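Local coordinates for uncharacterized protein (Actinomyces odontolyticus, PDB 4MJG), which is of unknown function, belongs to the DUF4853 family and is probably made as a lipoprotein, at residues 20-25 / 149-154; 24-29 / 63-68; 42-47 / 156-161. One frame throughout, in Å; residues are numbered along the deposited sequence.

Contact 1. Residues 20-25 / 149-154; sequences EYISRQ and FVLPSV
Ile22 of helix 18-24 comes nearest to Leu151 of the irregular segment 149-154, their CA atoms 6.7 Å apart, and no hydrogen bond joins the two backbones. All four close approaches involve the Ile22 side chain, which points toward the 149-154 chain and spreads two branches over it. Chi1 of -73° leaves CG1 beside the backbone N and CG2 anti to it; Ile22 CG2 lies 3.9 Å from Pro152 CD and 3.6 Å from the carbonyl O of Val150. The other branch, CG1-CD1, takes Ile22 CD1 to within 4.0 Å of Leu151 CD2 and 4.1 Å of Phe149 CB. Leu151 CD2 is the part of that residue that reaches back to the helix. Only CB of Phe149 takes part, since its ring leads off to an edge-to-face meeting with Tyr63. On the solvent side of the same helix, Arg24 NE forms a salt bridge with Glu20 OE2 at 3.0 Å, though the hydrogen bond within it is weak, with an N-H...O angle of 124°. Pro152 also packs on Leu26 of helix 26-31. This is plain apolar packing of an amphipathic helix against the extended connection that leads into helix 154-157.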
loop_
_atom_site.group_PDB
_atom_site.type_symbol
_atom_site.label_atom_id
_atom_site.label_comp_id
_atom_site.label_asym_id
_atom_site.label_seq_id
_atom_site.Cartn_x
_atom_site.Cartn_y
_atom_site.Cartn_z
ATOM N N GLU A 20 -1.747 5.867 -15.652
ATOM C CA GLU A 20 -2.512 4.635 -15.845
ATOM C C GLU A 20 -2.474 3.789 -14.582
ATOM O O GLU A 20 -3.468 3.148 -14.223
ATOM C CB GLU A 20 -1.938 3.837 -17.025
ATOM C CG GLU A 20 -2.626 2.505 -17.325
ATOM C CD GLU A 20 -3.973 2.652 -18.012
ATOM O OE1 GLU A 20 -4.452 3.789 -18.193
ATOM O OE2 GLU A 20 -4.560 1.608 -18.375
ATOM N N TYR A 21 -1.323 3.792 -13.916
ATOM C CA TYR A 21 -1.131 3.011 -12.700
ATOM C C TYR A 21 -1.966 3.572 -11.556
ATOM O O TYR A 21 -2.646 2.826 -10.840
ATOM C CB TYR A 21 0.339 3.013 -12.312
ATOM C CG TYR A 21 0.725 1.957 -11.305
ATOM C CD1 TYR A 21 0.669 2.210 -9.938
ATOM C CD2 TYR A 21 1.183 0.715 -11.721
ATOM C CE1 TYR A 21 1.046 1.245 -9.014
ATOM C CE2 TYR A 21 1.564 -0.256 -10.808
ATOM C CZ TYR A 21 1.493 0.009 -9.458
ATOM O OH TYR A 21 1.882 -0.960 -8.563
ATOM N N ILE A 22 -1.912 4.889 -11.396
ATOM C CA ILE A 22 -2.726 5.577 -10.397
ATOM C C ILE A 22 -4.212 5.300 -10.629
ATOM O O ILE A 22 -4.961 5.000 -9.690
ATOM C CB ILE A 22 -2.452 7.096 -10.422
ATOM C CG1 ILE A 22 -1.078 7.380 -9.804
ATOM C CG2 ILE A 22 -3.531 7.853 -9.664
ATOM C CD1 ILE A 22 -0.570 8.787 -10.020
ATOM N N SER A 23 -4.620 5.383 -11.890
ATOM C CA SER A 23 -6.014 5.190 -12.272
ATOM C C SER A 23 -6.522 3.753 -12.071
ATOM O O SER A 23 -7.631 3.556 -11.567
ATOM C CB SER A 23 -6.204 5.601 -13.733
ATOM O OG SER A 23 -7.497 5.265 -14.192
ATOM N N ARG A 24 -5.708 2.762 -12.438
ATOM C CA ARG A 24 -6.188 1.377 -12.568
ATOM C C ARG A 24 -5.571 0.327 -11.636
ATOM O O ARG A 24 -6.245 -0.638 -11.268
ATOM C CB ARG A 24 -6.056 0.942 -14.022
ATOM C CG ARG A 24 -7.267 1.409 -14.821
ATOM C CD ARG A 24 -7.055 1.578 -16.321
ATOM N NE ARG A 24 -6.889 0.320 -17.061
ATOM C CZ ARG A 24 -7.861 -0.555 -17.333
ATOM N NH1 ARG A 24 -9.119 -0.361 -16.934
ATOM N NH2 ARG A 24 -7.566 -1.656 -18.021
ATOM N N GLN A 25 -4.311 0.499 -11.255
ATOM C CA GLN A 25 -3.655 -0.470 -10.376
ATOM C C GLN A 25 -3.822 -0.106 -8.908
ATOM O O GLN A 25 -4.070 -0.980 -8.072
ATOM C CB GLN A 25 -2.168 -0.581 -10.707
ATOM C CG GLN A 25 -1.869 -0.840 -12.175
ATOM C CD GLN A 25 -2.652 -2.008 -12.740
ATOM O OE1 GLN A 25 -2.846 -3.023 -12.070
ATOM N NE2 GLN A 25 -3.106 -1.870 -13.984
ATOM N N PHE A 149 0.346 15.166 -10.596
ATOM C CA PHE A 149 -0.584 14.047 -10.785
ATOM C C PHE A 149 -1.667 13.988 -9.726
ATOM O O PHE A 149 -1.368 13.946 -8.539
ATOM C CB PHE A 149 0.173 12.727 -10.756
ATOM C CG PHE A 149 1.297 12.657 -11.740
ATOM C CD1 PHE A 149 1.039 12.504 -13.094
ATOM C CD2 PHE A 149 2.613 12.746 -11.314
ATOM C CE1 PHE A 149 2.074 12.438 -14.003
ATOM C CE2 PHE A 149 3.652 12.680 -12.218
ATOM C CZ PHE A 149 3.383 12.525 -13.565
ATOM N N VAL A 150 -2.924 13.974 -10.163
ATOM C CA VAL A 150 -4.049 13.794 -9.250
ATOM C C VAL A 150 -4.006 12.386 -8.687
ATOM O O VAL A 150 -3.634 11.449 -9.387
ATOM C CB VAL A 150 -5.425 14.018 -9.926
ATOM C CG1 VAL A 150 -5.526 15.437 -10.461
ATOM C CG2 VAL A 150 -5.685 12.998 -11.034
ATOM N N LEU A 151 -4.400 12.251 -7.425
ATOM C CA LEU A 151 -4.425 10.962 -6.743
ATOM C C LEU A 151 -5.847 10.626 -6.318
ATOM O O LEU A 151 -6.655 11.521 -6.091
ATOM C CB LEU A 151 -3.515 11.012 -5.523
ATOM C CG LEU A 151 -2.025 11.097 -5.856
ATOM C CD1 LEU A 151 -1.237 11.678 -4.696
ATOM C CD2 LEU A 151 -1.494 9.729 -6.249
ATOM N N PRO A 152 -6.163 9.329 -6.212
ATOM C CA PRO A 152 -7.547 8.962 -5.962
ATOM C C PRO A 152 -7.966 9.290 -4.545
ATOM O O PRO A 152 -7.161 9.174 -3.620
ATOM C CB PRO A 152 -7.553 7.449 -6.183
ATOM C CG PRO A 152 -6.177 7.019 -5.830
ATOM C CD PRO A 152 -5.261 8.162 -6.168
ATOM N N SER A 153 -9.221 9.704 -4.388
ATOM C CA SER A 153 -9.826 9.851 -3.073
ATOM C C SER A 153 -9.841 8.490 -2.397
ATOM O O SER A 153 -9.780 7.453 -3.060
ATOM C CB SER A 153 -11.256 10.373 -3.195
ATOM O OG SER A 153 -12.042 9.490 -3.979
ATOM N N VAL A 154 -9.944 8.489 -1.078
ATOM C CA VAL A 154 -10.025 7.241 -0.336
ATOM C C VAL A 154 -11.294 6.454 -0.702
ATOM O O VAL A 154 -11.347 5.239 -0.524
ATOM C CB VAL A 154 -9.950 7.491 1.182
ATOM C CG1 VAL A 154 -11.249 8.093 1.696
ATOM C CG2 VAL A 154 -9.613 6.203 1.916
#

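Contact 2. Residues 24-29 / 63-68; sequences RQLPEI and YRVVGY. With SO4 (sulfate ion), chain C.
The packing of helix 26-31 against strand 62-73 of the antiparallel sheet is made here by Leu26, which meets Val65 and Gly67, while Arg64, next along the strand, binds a sulfate ion. The closest CA pair is Leu26 with Gly67, at 7.1 Å. Leu26 points toward the strand and divides its two methyls: Leu26 CD2 lies 4.1 Å from Val65 CG2, and Leu26 CD1 lies 4.1 Å from the CA of Gly67. Chi1 of -162° turns CG of Leu26 away from its own backbone N and places the fork over both strand residues. At Gly67 the methyl thus rests on the backbone CA of a residue without a side chain. No hydrogen bond crosses between the segments, and all three touching residues are buried. Val65 also packs on Ile18 and Tyr21 of helix 18-24.

Arg64 extends from its backbone until a bend at chi3, and its guanidinium meets the sulfate by its edge, with the sulfur in the guanidinium plane. NH1 of Arg64 donates to sulfate O2 at 3.1 Å (N-H...O 154°), and its NH2 donates to O4, also at 3.1 Å (155°); a weaker bond links NH1 to O4. Cys136 N and Arg15 NH1 also bond to the anion, which probably came from the crystallisation liquor, and Arg64 NH1 also bonds to Ser134 O. A leucine in place of Arg64 would probably leave the sulfate without its two-pronged donor and Ser134 O without this mate. The bidentate arginine-sulfate contact is a feature of this crystal; the packing beside it, with Leu26 setting helix 26-31 on the sheet, is characteristic of a helix laid against the face of an antiparallel sheet.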
loop_
_atom_site.group_PDB
_atom_site.type_symbol
_atom_site.label_atom_id
_atom_site.label_comp_id
_atom_site.label_asym_id
_atom_site.label_seq_id
_atom_site.Cartn_x
_atom_site.Cartn_y
_atom_site.Cartn_z
ATOM N N ARG A 24 -5.708 2.762 -12.438
ATOM C CA ARG A 24 -6.188 1.377 -12.568
ATOM C C ARG A 24 -5.571 0.327 -11.636
ATOM O O ARG A 24 -6.245 -0.638 -11.268
ATOM C CB ARG A 24 -6.056 0.942 -14.022
ATOM C CG ARG A 24 -7.267 1.409 -14.821
ATOM C CD ARG A 24 -7.055 1.578 -16.321
ATOM N NE ARG A 24 -6.889 0.320 -17.061
ATOM C CZ ARG A 24 -7.861 -0.555 -17.333
ATOM N NH1 ARG A 24 -9.119 -0.361 -16.934
ATOM N NH2 ARG A 24 -7.566 -1.656 -18.021
ATOM N N GLN A 25 -4.311 0.499 -11.255
ATOM C CA GLN A 25 -3.655 -0.470 -10.376
ATOM C C GLN A 25 -3.822 -0.106 -8.908
ATOM O O GLN A 25 -4.070 -0.980 -8.072
ATOM C CB GLN A 25 -2.168 -0.581 -10.707
ATOM C CG GLN A 25 -1.869 -0.840 -12.175
ATOM C CD GLN A 25 -2.652 -2.008 -12.740
ATOM O OE1 GLN A 25 -2.846 -3.023 -12.070
ATOM N NE2 GLN A 25 -3.106 -1.870 -13.984
ATOM N N LEU A 26 -3.690 1.180 -8.597
ATOM C CA LEU A 26 -3.662 1.634 -7.204
ATOM C C LEU A 26 -4.880 1.166 -6.393
ATOM O O LEU A 26 -4.722 0.700 -5.262
ATOM C CB LEU A 26 -3.503 3.159 -7.139
ATOM C CG LEU A 26 -3.033 3.765 -5.815
ATOM C CD1 LEU A 26 -1.756 3.112 -5.316
ATOM C CD2 LEU A 26 -2.830 5.263 -5.977
ATOM N N PRO A 27 -6.090 1.259 -6.968
ATOM C CA PRO A 27 -7.256 0.761 -6.230
ATOM C C PRO A 27 -7.248 -0.760 -5.989
ATOM O O PRO A 27 -7.720 -1.223 -4.942
ATOM C CB PRO A 27 -8.432 1.162 -7.126
ATOM C CG PRO A 27 -7.914 2.263 -7.989
ATOM C CD PRO A 27 -6.483 1.903 -8.233
ATOM N N GLU A 28 -6.708 -1.520 -6.939
ATOM C CA GLU A 28 -6.524 -2.967 -6.759
ATOM C C GLU A 28 -5.542 -3.262 -5.626
ATOM O O GLU A 28 -5.828 -4.060 -4.729
ATOM C CB GLU A 28 -5.993 -3.604 -8.049
ATOM C CG GLU A 28 -6.975 -3.586 -9.211
ATOM C CD GLU A 28 -8.146 -4.525 -9.006
ATOM O OE1 GLU A 28 -8.037 -5.452 -8.173
ATOM O OE2 GLU A 28 -9.178 -4.335 -9.684
ATOM N N ILE A 29 -4.387 -2.604 -5.685
ATOM C CA ILE A 29 -3.354 -2.705 -4.657
ATOM C C ILE A 29 -3.899 -2.406 -3.263
ATOM O O ILE A 29 -3.634 -3.141 -2.310
ATOM C CB ILE A 29 -2.185 -1.743 -4.977
ATOM C CG1 ILE A 29 -1.231 -2.427 -5.955
ATOM C CG2 ILE A 29 -1.443 -1.315 -3.713
ATOM C CD1 ILE A 29 -0.091 -1.557 -6.429
ATOM N N TYR A 63 8.387 8.293 -12.466
ATOM C CA TYR A 63 7.661 8.581 -11.247
ATOM C C TYR A 63 7.229 7.300 -10.547
ATOM O O TYR A 63 6.938 6.285 -11.186
ATOM C CB TYR A 63 6.431 9.427 -11.547
ATOM C CG TYR A 63 6.736 10.860 -11.897
ATOM C CD1 TYR A 63 7.187 11.748 -10.929
ATOM C CD2 TYR A 63 6.552 11.335 -13.187
ATOM C CE1 TYR A 63 7.457 13.072 -11.240
ATOM C CE2 TYR A 63 6.816 12.656 -13.507
ATOM C CZ TYR A 63 7.269 13.519 -12.528
ATOM O OH TYR A 63 7.529 14.834 -12.831
ATOM N N ARG A 64 7.178 7.385 -9.223
ATOM C CA ARG A 64 6.832 6.277 -8.359
ATOM C C ARG A 64 5.634 6.708 -7.530
ATOM O O ARG A 64 5.518 7.877 -7.180
ATOM C CB ARG A 64 8.012 6.000 -7.434
ATOM C CG ARG A 64 7.878 4.758 -6.590
ATOM C CD ARG A 64 8.980 4.686 -5.543
ATOM N NE ARG A 64 10.319 4.824 -6.115
ATOM C CZ ARG A 64 10.949 3.887 -6.822
ATOM N NH1 ARG A 64 10.372 2.717 -7.091
ATOM N NH2 ARG A 64 12.168 4.132 -7.287
ATOM N N VAL A 65 4.753 5.774 -7.198
ATOM C CA VAL A 65 3.597 6.106 -6.364
ATOM C C VAL A 65 3.578 5.296 -5.062
ATOM O O VAL A 65 3.492 4.060 -5.066
ATOM C CB VAL A 65 2.257 5.997 -7.137
ATOM C CG1 VAL A 65 2.027 4.602 -7.700
ATOM C CG2 VAL A 65 1.092 6.415 -6.254
ATOM N N VAL A 66 3.692 6.024 -3.952
ATOM C CA VAL A 66 3.476 5.479 -2.622
ATOM C C VAL A 66 1.987 5.622 -2.337
ATOM O O VAL A 66 1.441 6.722 -2.433
ATOM C CB VAL A 66 4.278 6.255 -1.554
ATOM C CG1 VAL A 66 3.927 5.774 -0.155
ATOM C CG2 VAL A 66 5.777 6.137 -1.812
ATOM N N GLY A 67 1.330 4.523 -1.991
ATOM C CA GLY A 67 -0.120 4.536 -1.779
ATOM C C GLY A 67 -0.517 4.960 -0.379
ATOM O O GLY A 67 0.309 5.444 0.400
ATOM N N TYR A 68 -1.797 4.780 -0.061
ATOM C CA TYR A 68 -2.291 5.025 1.290
ATOM C C TYR A 68 -1.577 4.108 2.250
ATOM O O TYR A 68 -1.184 2.997 1.887
ATOM C CB TYR A 68 -3.792 4.765 1.385
ATOM C CG TYR A 68 -4.646 5.892 0.859
ATOM C CD1 TYR A 68 -5.066 6.925 1.692
ATOM C CD2 TYR A 68 -5.047 5.913 -0.464
ATOM C CE1 TYR A 68 -5.854 7.957 1.218
ATOM C CE2 TYR A 68 -5.830 6.936 -0.946
ATOM C CZ TYR A 68 -6.228 7.956 -0.100
ATOM O OH TYR A 68 -7.004 8.971 -0.588
HETATM S S SO4 C . 12.343 0.422 -9.248
HETATM O O1 SO4 C . 11.333 0.288 -10.325
HETATM O O2 SO4 C . 11.772 0.028 -7.938
HETATM O O3 SO4 C . 13.484 -0.471 -9.550
HETATM O O4 SO4 C . 12.811 1.824 -9.197
#

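Contact 3. Residues 42-47 / 156-161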
loop_
_atom_site.group_PDB
_atom_site.type_symbol
_atom_site.label_atom_id
_atom_site.label_comp_id
_atom_site.label_asym_id
_atom_site.label_seq_id
_atom_site.Cartn_x
_atom_site.Cartn_y
_atom_site.Cartn_z
ATOM N N GLY A 42 -12.877 -5.860 12.254
ATOM C CA GLY A 42 -12.930 -4.420 12.425
ATOM C C GLY A 42 -12.553 -3.610 11.201
ATOM O O GLY A 42 -12.987 -3.902 10.084
ATOM N N GLU A 43 -11.706 -2.609 11.423
ATOM C CA GLU A 43 -11.581 -1.481 10.514
ATOM C C GLU A 43 -10.142 -1.038 10.355
ATOM O O GLU A 43 -9.291 -1.336 11.196
ATOM C CB GLU A 43 -12.415 -0.314 11.051
ATOM C CG GLU A 43 -12.096 0.081 12.494
ATOM C CD GLU A 43 -13.089 1.068 13.095
ATOM O OE1 GLU A 43 -14.241 1.160 12.610
ATOM O OE2 GLU A 43 -12.716 1.755 14.072
ATOM N N LEU A 44 -9.881 -0.317 9.271
ATOM C CA LEU A 44 -8.573 0.289 9.029
ATOM C C LEU A 44 -8.577 1.760 9.433
ATOM O O LEU A 44 -9.562 2.463 9.226
ATOM C CB LEU A 44 -8.203 0.189 7.547
ATOM C CG LEU A 44 -7.970 -1.195 6.945
ATOM C CD1 LEU A 44 -7.800 -1.089 5.439
ATOM C CD2 LEU A 44 -6.752 -1.866 7.561
ATOM N N THR A 45 -7.468 2.212 10.003
ATOM C CA THR A 45 -7.230 3.631 10.266
ATOM C C THR A 45 -6.307 4.158 9.172
ATOM O O THR A 45 -5.334 3.498 8.817
ATOM C CB THR A 45 -6.549 3.826 11.629
ATOM O OG1 THR A 45 -7.338 3.202 12.647
ATOM C CG2 THR A 45 -6.388 5.304 11.955
ATOM N N VAL A 46 -6.601 5.336 8.631
ATOM C CA VAL A 46 -5.767 5.898 7.562
ATOM C C VAL A 46 -4.613 6.683 8.183
ATOM O O VAL A 46 -4.800 7.790 8.699
ATOM C CB VAL A 46 -6.580 6.785 6.600
ATOM C CG1 VAL A 46 -5.704 7.287 5.464
ATOM C CG2 VAL A 46 -7.773 6.011 6.054
HETATM N N MSE A 47 -3.424 6.089 8.121
HETATM C CA MSE A 47 -2.225 6.623 8.771
HETATM C C MSE A 47 -1.538 7.641 7.904
HETATM O O MSE A 47 -0.943 8.590 8.412
HETATM C CB MSE A 47 -1.227 5.485 9.028
HETATM C CG MSE A 47 -0.745 5.405 10.472
HETATM SE SE MSE A 47 0.411 6.941 10.893
HETATM C CE MSE A 47 1.983 6.270 9.901
ATOM N N GLU A 156 -12.320 6.128 -3.837
ATOM C CA GLU A 156 -11.919 5.424 -5.057
ATOM C C GLU A 156 -10.870 4.350 -4.800
ATOM O O GLU A 156 -10.877 3.309 -5.457
ATOM C CB GLU A 156 -11.377 6.421 -6.085
ATOM C CG GLU A 156 -12.417 7.412 -6.588
ATOM C CD GLU A 156 -11.810 8.673 -7.175
ATOM O OE1 GLU A 156 -10.594 8.690 -7.463
ATOM O OE2 GLU A 156 -12.560 9.655 -7.351
ATOM N N ALA A 157 -9.969 4.608 -3.857
ATOM C CA ALA A 157 -8.905 3.659 -3.523
ATOM C C ALA A 157 -9.433 2.392 -2.845
ATOM O O ALA A 157 -8.855 1.319 -2.996
ATOM C CB ALA A 157 -7.863 4.329 -2.643
ATOM N N PHE A 158 -10.539 2.519 -2.116
ATOM C CA PHE A 158 -11.128 1.405 -1.371
ATOM C C PHE A 158 -12.619 1.282 -1.708
ATOM O O PHE A 158 -13.469 1.599 -0.874
ATOM C CB PHE A 158 -10.942 1.629 0.137
ATOM C CG PHE A 158 -9.503 1.720 0.570
ATOM C CD1 PHE A 158 -8.820 2.927 0.508
ATOM C CD2 PHE A 158 -8.835 0.603 1.044
ATOM C CE1 PHE A 158 -7.494 3.019 0.906
ATOM C CE2 PHE A 158 -7.506 0.691 1.447
ATOM C CZ PHE A 158 -6.835 1.899 1.376
ATOM N N PRO A 159 -12.936 0.812 -2.932
ATOM C CA PRO A 159 -14.297 0.835 -3.495
ATOM C C PRO A 159 -15.404 0.316 -2.572
ATOM O O PRO A 159 -16.446 0.958 -2.441
ATOM C CB PRO A 159 -14.180 -0.068 -4.725
ATOM C CG PRO A 159 -12.757 0.029 -5.131
ATOM C CD PRO A 159 -11.972 0.195 -3.864
ATOM N N GLY A 160 -15.181 -0.830 -1.934
ATOM C CA GLY A 160 -16.205 -1.452 -1.088
ATOM C C GLY A 160 -16.381 -0.830 0.289
ATOM O O GLY A 160 -17.227 -1.273 1.070
HETATM N N MSE A 161 -15.593 0.202 0.584
HETATM C CA MSE A 161 -15.524 0.773 1.923
HETATM C C MSE A 161 -16.005 2.192 1.919
HETATM O O MSE A 161 -16.058 2.833 0.865
HETATM C CB MSE A 161 -14.062 0.746 2.347
HETATM C CG MSE A 161 -13.420 -0.615 2.095
HETATM SE SE MSE A 161 -13.066 -1.466 3.826
HETATM C CE MSE A 161 -11.188 -0.933 4.001
#
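In the antiparallel sheet, strand 44-55 is joined here to the turn that connects helix 154-157 with edge strand 161-166, through a small apolar cluster centred on Leu44. That turn is a type I beta turn from Phe158 to Met161, closed by the backbone bond from Met161 N to Phe158 O at 2.9 Å; Phe158 is the first residue to leave the helical conformation. Both ends of the turn direct their side chains toward the strand, and Leu44 points back at them. Its CD1 methyl does all the touching: Leu44 CD1 approaches the Phe158 ring obliquely, 4.4 Å from CE2, and also meets the end of Met161. No hydrogen bond crosses between the segments, whose shared buried surface is a modest 92 Å². All three residues are buried and have further neighbours: Leu44 packs on Ala37 of helix 34-40, whereas Phe158 and Met161 both touch Leu179 of strand 176-181, which separates strands 44-55 and 161-166 in the sheet. Met161, a selenomethionine, starts with CG opposite its carbonyl carbon and then bends at chi2 (-111°) and chi3 (-96°). That folded chain crosses Leu44 at about a right angle and brings the terminal methyl CE of Met161 to 3.7 Å from Leu44 CD1.

From the N terminus, helices 18-24 and 26-31 follow one another, and contacts 1 and 2 start from this same stretch, sharing Arg24 and Gln25. Contact 2 closes the shorter loop, returning at strand 62-73; contact 1 closes a much longer one, returning at 149-154. Contact 3 runs from strand 44-55 to 156-161 and crosses both, because its first segment lies inside each loop and its second beyond each. Contacts 1 and 2, with centres 6 Å apart, are bridged by a probable hydrogen bond between Tyr68 OH and Pro152 O. Tyr68 also packs on Val46, Ala157 and Phe158 of contact 3. Together they tie the N-terminal helices and the C-terminal chain to neighbouring strands 44-55 and 62-73.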